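Local coordinates for S-M checkpoint control protein RAD4 (Schizosaccharomyces pombe, PDB 4BU0) that couples S phase to mitosis as an essential replication and DNA damage checkpoint adaptor, its paired BRCT domains binding phosphorylated Crb2, at residues 76-81 against 91-96; 104-109 against 136-141; 142-147 against 160-165. All coordinates share one frame; numbering follows the deposited sequence.

Contact 1: residues 76-81 against 91-96; sequences PVLYES and GLLVDK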
# COMPACT_ATOMS: atom_id res chain seq x y z
N PRO A 76 5.64 6.70 -16.05
CA PRO A 76 5.05 7.48 -17.14
C PRO A 76 5.22 8.99 -16.97
O PRO A 76 5.49 9.67 -17.96
CB PRO A 76 3.58 7.07 -17.09
CG PRO A 76 3.62 5.65 -16.59
CD PRO A 76 4.66 5.75 -15.48
N VAL A 77 5.11 9.53 -15.72
CA VAL A 77 5.25 10.96 -15.53
C VAL A 77 6.72 11.39 -15.76
O VAL A 77 6.99 12.41 -16.43
CB VAL A 77 4.72 11.41 -14.14
CG1 VAL A 77 5.07 12.87 -13.86
CG2 VAL A 77 3.19 11.22 -14.07
N LEU A 78 7.69 10.64 -15.21
CA LEU A 78 9.08 11.00 -15.41
C LEU A 78 9.47 10.89 -16.89
O LEU A 78 10.13 11.79 -17.44
CB LEU A 78 9.96 10.06 -14.56
CG LEU A 78 11.46 10.18 -14.78
CD1 LEU A 78 11.97 11.59 -14.33
CD2 LEU A 78 12.18 9.09 -13.99
N TYR A 79 9.04 9.79 -17.54
CA TYR A 79 9.32 9.62 -18.97
C TYR A 79 8.76 10.79 -19.77
O TYR A 79 9.46 11.31 -20.64
CB TYR A 79 8.65 8.33 -19.45
CG TYR A 79 8.94 8.03 -20.90
CD1 TYR A 79 10.11 7.38 -21.27
CD2 TYR A 79 8.03 8.38 -21.89
CE1 TYR A 79 10.37 7.07 -22.60
CE2 TYR A 79 8.28 8.06 -23.22
CZ TYR A 79 9.46 7.44 -23.58
OH TYR A 79 9.70 7.11 -24.89
N GLU A 80 7.52 11.22 -19.45
CA GLU A 80 6.94 12.34 -20.19
C GLU A 80 7.78 13.60 -20.08
O GLU A 80 8.01 14.29 -21.09
CB GLU A 80 5.52 12.59 -19.69
CG GLU A 80 4.74 13.47 -20.64
CD GLU A 80 4.56 12.87 -22.02
OE1 GLU A 80 4.42 11.62 -22.14
OE2 GLU A 80 4.63 13.64 -23.00
N SER A 81 8.28 13.92 -18.88
CA SER A 81 9.10 15.11 -18.71
C SER A 81 10.40 14.99 -19.49
O SER A 81 10.80 15.93 -20.19
CB SER A 81 9.40 15.36 -17.23
OG SER A 81 8.27 15.88 -16.55
N GLY A 91 16.41 14.26 -7.86
CA GLY A 91 15.37 13.51 -7.16
C GLY A 91 14.59 12.60 -8.10
O GLY A 91 13.96 11.64 -7.64
N LEU A 92 14.63 12.90 -9.41
CA LEU A 92 13.98 12.09 -10.48
C LEU A 92 12.49 11.81 -10.19
O LEU A 92 11.95 10.77 -10.57
CB LEU A 92 14.76 10.79 -10.72
CG LEU A 92 16.19 11.08 -11.28
CD1 LEU A 92 17.09 9.90 -11.07
CD2 LEU A 92 16.12 11.47 -12.76
N LEU A 93 11.84 12.80 -9.56
CA LEU A 93 10.41 12.81 -9.21
C LEU A 93 10.01 11.70 -8.25
O LEU A 93 8.81 11.50 -8.04
CB LEU A 93 9.51 12.76 -10.47
CG LEU A 93 9.81 13.84 -11.51
CD1 LEU A 93 8.88 13.69 -12.72
CD2 LEU A 93 9.61 15.26 -10.92
N VAL A 94 10.98 11.02 -7.64
CA VAL A 94 10.67 9.89 -6.77
C VAL A 94 9.81 10.32 -5.56
O VAL A 94 8.76 9.71 -5.29
CB VAL A 94 11.97 9.17 -6.34
CG1 VAL A 94 11.74 8.19 -5.16
CG2 VAL A 94 12.60 8.46 -7.54
N ASP A 95 10.24 11.39 -4.85
CA ASP A 95 9.48 11.78 -3.66
C ASP A 95 8.06 12.23 -3.96
O ASP A 95 7.22 12.14 -3.07
CB ASP A 95 10.21 12.90 -2.90
CG ASP A 95 11.46 12.46 -2.17
OD1 ASP A 95 11.66 11.23 -2.03
OD2 ASP A 95 12.23 13.34 -1.72
N LYS A 96 7.78 12.67 -5.19
CA LYS A 96 6.46 13.12 -5.59
C LYS A 96 5.55 11.96 -5.99
O LYS A 96 4.35 12.17 -6.18
CB LYS A 96 6.56 14.10 -6.76
CG LYS A 96 7.03 15.48 -6.29
CD LYS A 96 7.47 16.37 -7.44
CE LYS A 96 7.67 17.79 -6.98
NZ LYS A 96 8.17 18.65 -8.09

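Contact 2: residues 104-109 against 136-141; sequences KCRVCL and TRDVTH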
# COMPACT_ATOMS: atom_id res chain seq x y z
N LYS A 104 -5.02 1.14 -1.25
CA LYS A 104 -5.87 -0.05 -1.33
C LYS A 104 -6.34 -0.57 0.03
O LYS A 104 -7.06 -1.58 0.06
CB LYS A 104 -5.24 -1.21 -2.12
CG LYS A 104 -5.13 -0.92 -3.63
CD LYS A 104 -6.43 -1.05 -4.37
CE LYS A 104 -6.21 -1.24 -5.85
NZ LYS A 104 -5.93 0.04 -6.55
N CYS A 105 -6.00 0.12 1.13
CA CYS A 105 -6.56 -0.28 2.42
C CYS A 105 -7.97 0.26 2.53
O CYS A 105 -8.23 1.39 2.11
CB CYS A 105 -5.72 0.21 3.59
SG CYS A 105 -4.10 -0.57 3.71
N ARG A 106 -8.85 -0.51 3.17
CA ARG A 106 -10.24 -0.13 3.45
C ARG A 106 -10.38 -0.42 4.91
O ARG A 106 -10.37 -1.59 5.31
CB ARG A 106 -11.22 -0.94 2.59
CG ARG A 106 -11.00 -0.67 1.10
CD ARG A 106 -12.02 -1.40 0.22
NE ARG A 106 -13.32 -0.73 0.25
CZ ARG A 106 -13.66 0.31 -0.50
NH1 ARG A 106 -12.79 0.81 -1.38
NH2 ARG A 106 -14.85 0.87 -0.38
N VAL A 107 -10.30 0.63 5.72
CA VAL A 107 -10.19 0.50 7.16
C VAL A 107 -11.48 0.85 7.87
O VAL A 107 -12.07 1.92 7.63
CB VAL A 107 -9.04 1.42 7.68
CG1 VAL A 107 -8.85 1.25 9.18
CG2 VAL A 107 -7.73 1.14 6.94
N CYS A 108 -11.88 -0.03 8.79
CA CYS A 108 -13.08 0.12 9.62
C CYS A 108 -12.60 0.13 11.05
O CYS A 108 -11.52 -0.42 11.34
CB CYS A 108 -14.01 -1.06 9.33
SG CYS A 108 -15.63 -0.96 10.12
N LEU A 109 -13.37 0.77 11.95
CA LEU A 109 -13.04 0.84 13.38
C LEU A 109 -14.12 0.22 14.26
O LEU A 109 -15.29 0.26 13.87
CB LEU A 109 -12.92 2.35 13.79
CG LEU A 109 -12.05 3.24 12.92
CD1 LEU A 109 -11.95 4.67 13.50
CD2 LEU A 109 -10.63 2.68 12.79
N THR A 136 -18.04 -4.20 5.94
CA THR A 136 -18.48 -5.00 4.79
C THR A 136 -17.38 -5.98 4.46
O THR A 136 -16.25 -5.87 4.95
CB THR A 136 -18.83 -4.13 3.58
OG1 THR A 136 -17.69 -3.38 3.24
CG2 THR A 136 -20.01 -3.19 3.84
N ARG A 137 -17.72 -6.97 3.60
CA ARG A 137 -16.78 -8.05 3.30
C ARG A 137 -15.51 -7.56 2.57
O ARG A 137 -14.54 -8.30 2.57
CB ARG A 137 -17.46 -9.21 2.52
CG ARG A 137 -18.26 -8.83 1.30
CD ARG A 137 -19.18 -9.98 0.90
NE ARG A 137 -19.82 -9.72 -0.39
CZ ARG A 137 -19.32 -10.11 -1.56
NH1 ARG A 137 -18.17 -10.78 -1.62
NH2 ARG A 137 -19.97 -9.84 -2.69
N ASP A 138 -15.51 -6.36 2.01
CA ASP A 138 -14.34 -5.86 1.29
C ASP A 138 -13.44 -4.99 2.19
O ASP A 138 -12.42 -4.48 1.71
CB ASP A 138 -14.75 -5.11 0.02
CG ASP A 138 -15.56 -3.88 0.22
OD1 ASP A 138 -16.25 -3.78 1.25
OD2 ASP A 138 -15.57 -3.03 -0.69
N VAL A 139 -13.75 -4.88 3.51
CA VAL A 139 -12.84 -4.17 4.40
C VAL A 139 -11.56 -4.99 4.52
O VAL A 139 -11.60 -6.24 4.58
CB VAL A 139 -13.54 -3.93 5.76
CG1 VAL A 139 -12.55 -3.63 6.90
CG2 VAL A 139 -14.61 -2.83 5.63
N THR A 140 -10.41 -4.29 4.56
CA THR A 140 -9.13 -4.99 4.64
C THR A 140 -8.62 -5.07 6.07
O THR A 140 -7.87 -6.00 6.42
CB THR A 140 -8.08 -4.32 3.73
OG1 THR A 140 -7.80 -2.99 4.17
CG2 THR A 140 -8.53 -4.30 2.25
N HIS A 141 -8.95 -4.05 6.89
CA HIS A 141 -8.49 -4.00 8.27
C HIS A 141 -9.55 -3.45 9.16
O HIS A 141 -10.06 -2.37 8.87
CB HIS A 141 -7.24 -3.09 8.43
CG HIS A 141 -6.06 -3.53 7.60
ND1 HIS A 141 -6.00 -3.27 6.23
CD2 HIS A 141 -4.97 -4.25 7.97
CE1 HIS A 141 -4.84 -3.81 5.82
NE2 HIS A 141 -4.20 -4.41 6.83
O HOH W 1 -15.80 -1.17 1.77

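Contact 3: residues 142-147 against 160-165; sequences LIAGTS and INVVCV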
# COMPACT_ATOMS: atom_id res chain seq x y z
N LEU A 142 -9.84 -4.16 10.24
CA LEU A 142 -10.69 -3.63 11.29
C LEU A 142 -9.80 -3.27 12.47
O LEU A 142 -9.17 -4.17 13.02
CB LEU A 142 -11.74 -4.70 11.70
CG LEU A 142 -12.58 -4.30 12.92
CD1 LEU A 142 -13.47 -3.13 12.60
CD2 LEU A 142 -13.42 -5.49 13.42
N ILE A 143 -9.72 -1.99 12.83
CA ILE A 143 -8.94 -1.59 14.01
C ILE A 143 -9.89 -1.65 15.18
O ILE A 143 -10.92 -0.95 15.18
CB ILE A 143 -8.35 -0.18 13.82
CG1 ILE A 143 -7.39 -0.13 12.60
CG2 ILE A 143 -7.63 0.22 15.13
CD1 ILE A 143 -6.93 1.29 12.26
N ALA A 144 -9.56 -2.48 16.17
CA ALA A 144 -10.47 -2.72 17.29
C ALA A 144 -9.88 -2.27 18.60
O ALA A 144 -8.70 -2.49 18.84
CB ALA A 144 -10.77 -4.22 17.37
N GLY A 145 -10.70 -1.60 19.42
CA GLY A 145 -10.27 -1.20 20.76
C GLY A 145 -10.34 -2.37 21.72
O GLY A 145 -9.55 -2.44 22.67
N THR A 146 -11.31 -3.28 21.50
CA THR A 146 -11.51 -4.50 22.29
C THR A 146 -11.96 -5.62 21.37
O THR A 146 -12.55 -5.35 20.33
CB THR A 146 -12.55 -4.31 23.42
OG1 THR A 146 -13.80 -3.94 22.87
CG2 THR A 146 -12.10 -3.31 24.49
N SER A 147 -11.68 -6.88 21.76
CA SER A 147 -12.02 -8.07 20.98
C SER A 147 -13.45 -8.56 21.30
O SER A 147 -13.64 -9.67 21.79
CB SER A 147 -11.01 -9.19 21.23
OG SER A 147 -10.92 -9.44 22.63
N ILE A 160 -11.45 -11.15 8.01
CA ILE A 160 -10.90 -9.80 7.87
C ILE A 160 -9.89 -9.58 8.99
O ILE A 160 -10.16 -9.94 10.13
CB ILE A 160 -12.02 -8.75 7.90
CG1 ILE A 160 -12.93 -8.87 6.65
CG2 ILE A 160 -11.44 -7.33 8.07
CD1 ILE A 160 -14.19 -8.08 6.74
N ASN A 161 -8.73 -8.98 8.66
CA ASN A 161 -7.71 -8.67 9.66
C ASN A 161 -8.28 -7.82 10.78
O ASN A 161 -8.93 -6.80 10.48
CB ASN A 161 -6.58 -7.86 9.00
CG ASN A 161 -5.84 -8.54 7.89
OD1 ASN A 161 -5.68 -9.78 7.88
ND2 ASN A 161 -5.36 -7.75 6.92
N VAL A 162 -8.03 -8.22 12.04
CA VAL A 162 -8.42 -7.45 13.21
C VAL A 162 -7.14 -7.06 13.88
O VAL A 162 -6.37 -7.94 14.27
CB VAL A 162 -9.36 -8.21 14.15
CG1 VAL A 162 -9.76 -7.32 15.33
CG2 VAL A 162 -10.61 -8.70 13.39
N VAL A 163 -6.86 -5.76 13.94
CA VAL A 163 -5.61 -5.28 14.51
C VAL A 163 -5.84 -4.21 15.55
O VAL A 163 -6.90 -3.56 15.57
CB VAL A 163 -4.71 -4.71 13.37
CG1 VAL A 163 -4.26 -5.79 12.40
CG2 VAL A 163 -5.38 -3.55 12.61
N CYS A 164 -4.85 -4.01 16.41
CA CYS A 164 -4.90 -2.85 17.30
C CYS A 164 -4.37 -1.62 16.53
O CYS A 164 -3.77 -1.76 15.45
CB CYS A 164 -4.14 -3.07 18.59
SG CYS A 164 -2.39 -3.35 18.33
N VAL A 165 -4.62 -0.43 17.09
CA VAL A 165 -4.29 0.80 16.38
C VAL A 165 -2.77 0.94 16.11
O VAL A 165 -2.37 1.68 15.22
CB VAL A 165 -4.90 2.03 17.07
CG1 VAL A 165 -4.23 2.31 18.42
CG2 VAL A 165 -4.89 3.26 16.15
O HOH W 2 -6.61 -0.48 19.25

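Contact 1: residues 76-81 against 91-96
L93 presses one methyl, CD1, against V77 and L78 of helix 74-83, and this is the tight part of the contact. The methyl sits 3.8 Å from L78 CA, over the helix backbone itself, and 4.1 Å from L78 CD1. V77 meets L93 at about a right angle, its CG1 also 4.1 Å from L93 CD1. The L93 side chain gets there with CG anti to its own carbonyl carbon (chi1 -54°). Both methyls of L78 in turn lie against a polar atom, L92 O, which is 3.8 Å from L78 CD2; that carbonyl accepts a hydrogen bond from W74. L78 is buried, with L7 and L88 also packed on it.

Toward L92 and S81, both only partly buried, the packing is looser. L92 CD2 comes no nearer than 4.4 Å to L78 CD1, and its side chain also touches F10, while the S81 hydroxyl is hydrogen-bonded to E86. No hydrogen bond joins the two segments. The positive phi values of L92 and L93 belong to a type I' beta turn, G91 to V94, which is docked here on the last helix, 74-83, of the first BRCT domain.

Contact 2: residues 104-109 against 136-141
Parallel pairing in the sheet of the second BRCT domain sets V107 of strand 106-110 beside H141, with C108 N donating to H141 O at 3.0 Å. One residue back, R106 O is gripped by two main-chain donors, T140 N at 2.8 Å and the longer H141 N at 3.3 Å. The T140 hydroxyl extends the pairing: R106 N points almost straight at T140 OG1 (2.9 Å, 173°). That oxygen also shares a hydrogen bond with H141 ND1 (2.7 Å), linking the imidazole to the R106 main chain.

Just ahead of strand 141-144 the chain makes a type I beta turn, T136 to V139, whose R137 forms a salt bridge with the bound peptide. A bend at chi3 (76°) brings R106 NE 3.4 Å from D138 OD2, a contact of charges alone, since the oxygen lies well out of the guanidinium plane. A water at the guanidinium edge accepts from R106 NE at 2.9 Å and donates to D138 OD1 at 2.7 Å. An alanine in place of R106 would probably leave D138 without this counter-charge and the bridging water without its donor. C105 SG approaches the H141 ring obliquely, and W167 stacks on that ring.

Contact 3: residues 142-147 against 160-165
The flat groups shared by L142-A144 and N161-V163 are the peptide units of two neighbouring parallel strands, joined by main-chain bonds, with aliphatic side chains on both faces of the sheet. On one face lie L142, A144 and V162; on the other are I143 and V163, with V165 beyond them. The strand axes run 31° apart.

Three hydrogen bonds join the strands. L142 N donates to N161 O at 2.8 Å, and A144 N to V163 O at 2.9 Å, each nearly along the C=O axis. Between them V163 N reaches L142 O at 3.0 Å, tilted 19° from the carbonyl plane. Two of these acceptors also take CA-H...O contacts, L142 O from V162 CA and V163 O from I143 CA.

On the first face A144 CB packs 3.8 Å from V162 CG1, while A155 of helix 150-157 touches both L142 and V162. On the other face I143 uses its two branches separately. With CG1 anti to the carbonyl carbon (chi1 -61°), that atom lies 4.0 Å from V163 CG2, and the CG2 branch reaches V165 CB at 3.8 Å. I120 of helix 116-126 packs against I143 and V165 on this side.

Past the last direct bond a water takes over: it donates to A144 O at 2.9 Å and accepts from V165 N at the same distance of 2.9 Å. This is the pairing of a beta-alpha-beta unit, in which helix 150-157 connects the two strands. The hydrogen bonding between the two segments is entirely main-chain, so the side chains contribute shape and apolar surface: hydrogen bonds set the strand register, and branched aliphatic groups fit the sheet to a helix on each face.

The three contacts follow one another along the chain, each closing before the next opens. Contact 1 joins helix 74-83 of the first BRCT domain to the loop that follows it, and lies across the chain's centre from the other two. Its centre is about 31 Å from that of contact 2 and about 37 Å from that of contact 3, and it touches neither. Contacts 2 and 3, centres about 11 Å apart, share the parallel sheet of the second BRCT domain through strands 106-110 and 141-144, with a probable hydrogen bond from I143 N to C108 O at 2.8 Å. The chain thus carries two BRCT domains in tandem, consistent with one Rad4 molecule engaging both phosphorylated sites of a Crb2 dimer.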